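Local coordinates for protein methylocystis parvus OBBP MbnE (Methylocystis parvus OBBP, PDB 5ICQ) that probably binds methanobactin, a copper-chelating peptide, in the periplasm as part of the machinery that transports it, at residues Glu456-Ala461 / Val568-Ala573. Residues are numbered along the deposited sequence; the frame is centred on the assembly and turned at random.
Sequences ERLALA and VPLFHA
L458 straddles the far end of the F571 ring, setting both methyls of its isobutyl fork against CZ: L458 CD1 and CD2 each lie 3.9 Å from F571 CZ. L458 CD2 sits near the ring plane and also touches F571 CE2, at 4.0 Å, so the leucine meets the ring at its edge. Y356, Y360 and F348 all meet this ring, their planes inclined to it by about 30° to 45°, and L458 itself rests on Y356. With CG turned near +60° (chi1 45°), F571 points its ring at the helix, and L458 approaches from the opposite direction. Beside it, L570 makes the looser contact, its CD1 4.4 Å from L458 CD1. L570 lies at the break in strand 567-572, and both it and F571 direct their side chains at helix 453-467. Across these segments the helix touches the strand through L458 alone, at the break and just after it; the strand pairs with 322-326 and 361-362 in the mixed sheet of this solute-binding protein. No hydrogen bond crosses between the segments; methyl and ring-edge contacts over a small area imply purely apolar, van der Waals cohesion with little directional constraint.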
loop_
_atom_site.group_PDB
_atom_site.type_symbol
_atom_site.label_atom_id
_atom_site.label_comp_id
_atom_site.label_asym_id
_atom_site.label_seq_id
_atom_site.Cartn_x
_atom_site.Cartn_y
_atom_site.Cartn_z
ATOM N N GLU A 456 3.972 21.189 8.123
ATOM C CA GLU A 456 4.704 22.364 8.584
ATOM C C GLU A 456 4.920 22.322 10.094
ATOM O O GLU A 456 6.009 22.647 10.581
ATOM C CB GLU A 456 3.971 23.645 8.167
ATOM C CG GLU A 456 4.748 24.914 8.554
ATOM C CD GLU A 456 4.068 26.209 8.136
ATOM O OE1 GLU A 456 4.766 27.175 7.755
ATOM O OE2 GLU A 456 2.827 26.264 8.172
ATOM N N ARG A 457 3.908 21.901 10.856
ATOM C CA ARG A 457 4.089 21.831 12.308
ATOM C C ARG A 457 5.120 20.781 12.691
ATOM O O ARG A 457 5.929 21.005 13.600
ATOM C CB ARG A 457 2.769 21.517 13.009
ATOM C CG ARG A 457 1.697 22.557 12.812
ATOM C CD ARG A 457 0.501 22.230 13.667
ATOM N NE ARG A 457 -0.737 22.312 12.908
ATOM C CZ ARG A 457 -1.242 23.438 12.416
ATOM N NH1 ARG A 457 -0.619 24.602 12.585
ATOM N NH2 ARG A 457 -2.378 23.397 11.740
ATOM N N LEU A 458 5.092 19.620 12.026
ATOM C CA LEU A 458 6.117 18.607 12.275
ATOM C C LEU A 458 7.505 19.151 11.966
ATOM O O LEU A 458 8.460 18.923 12.719
ATOM C CB LEU A 458 5.843 17.366 11.423
ATOM C CG LEU A 458 4.621 16.510 11.739
ATOM C CD1 LEU A 458 4.513 15.337 10.745
ATOM C CD2 LEU A 458 4.736 15.988 13.166
ATOM N N ALA A 459 7.642 19.856 10.845
ATOM C CA ALA A 459 8.954 20.347 10.443
ATOM C C ALA A 459 9.439 21.457 11.366
ATOM O O ALA A 459 10.643 21.559 11.647
ATOM C CB ALA A 459 8.903 20.826 8.988
ATOM N N LEU A 460 8.517 22.304 11.840
ATOM C CA LEU A 460 8.889 23.373 12.764
ATOM C C LEU A 460 9.356 22.806 14.098
ATOM O O LEU A 460 10.259 23.362 14.735
ATOM C CB LEU A 460 7.702 24.325 12.969
ATOM C CG LEU A 460 7.372 25.226 11.773
ATOM C CD1 LEU A 460 6.006 25.911 11.942
ATOM C CD2 LEU A 460 8.481 26.293 11.603
ATOM N N ALA A 461 8.729 21.723 14.556
ATOM C CA ALA A 461 9.208 21.078 15.777
ATOM C C ALA A 461 10.621 20.551 15.582
ATOM O O ALA A 461 11.504 20.757 16.428
ATOM C CB ALA A 461 8.251 19.951 16.180
ATOM N N VAL A 568 14.401 10.065 8.202
ATOM C CA VAL A 568 14.120 10.095 9.634
ATOM C C VAL A 568 12.714 9.541 9.810
ATOM O O VAL A 568 11.741 10.217 9.431
ATOM C CB VAL A 568 14.235 11.507 10.217
ATOM C CG1 VAL A 568 13.978 11.475 11.743
ATOM C CG2 VAL A 568 15.612 12.082 9.926
ATOM N N PRO A 569 12.548 8.331 10.333
ATOM C CA PRO A 569 11.218 7.712 10.337
ATOM C C PRO A 569 10.274 8.516 11.210
ATOM O O PRO A 569 10.665 9.029 12.262
ATOM C CB PRO A 569 11.465 6.316 10.923
ATOM C CG PRO A 569 12.950 6.134 10.940
ATOM C CD PRO A 569 13.553 7.506 11.023
ATOM N N LEU A 570 9.023 8.615 10.762
ATOM C CA LEU A 570 8.002 9.306 11.535
ATOM C C LEU A 570 7.188 8.282 12.331
ATOM O O LEU A 570 7.744 7.620 13.213
ATOM C CB LEU A 570 7.138 10.177 10.617
ATOM C CG LEU A 570 7.896 11.449 10.189
ATOM C CD1 LEU A 570 7.164 12.200 9.083
ATOM C CD2 LEU A 570 8.134 12.379 11.386
ATOM N N PHE A 571 5.896 8.128 12.053
ATOM C CA PHE A 571 5.046 7.405 13.001
ATOM C C PHE A 571 3.790 6.893 12.305
ATOM O O PHE A 571 3.457 7.313 11.194
ATOM C CB PHE A 571 4.687 8.308 14.182
ATOM C CG PHE A 571 4.280 9.695 13.766
ATOM C CD1 PHE A 571 2.969 9.976 13.438
ATOM C CD2 PHE A 571 5.221 10.712 13.690
ATOM C CE1 PHE A 571 2.594 11.257 13.043
ATOM C CE2 PHE A 571 4.853 11.991 13.300
ATOM C CZ PHE A 571 3.543 12.261 12.977
ATOM N N HIS A 572 3.083 5.984 12.988
ATOM C CA HIS A 572 1.911 5.341 12.413
ATOM C C HIS A 572 0.956 4.965 13.537
ATOM O O HIS A 572 1.312 4.990 14.713
ATOM C CB HIS A 572 2.304 4.105 11.590
ATOM C CG HIS A 572 2.941 3.023 12.408
ATOM N ND1 HIS A 572 4.306 2.933 12.594
ATOM C CD2 HIS A 572 2.398 1.990 13.096
ATOM C CE1 HIS A 572 4.575 1.894 13.365
ATOM N NE2 HIS A 572 3.435 1.303 13.686
ATOM N N ALA A 573 -0.284 4.632 13.159
ATOM C CA ALA A 573 -1.246 4.061 14.089
ATOM C C ALA A 573 -1.091 2.542 14.079
ATOM O O ALA A 573 -1.071 1.924 13.008
ATOM C CB ALA A 573 -2.673 4.459 13.699
#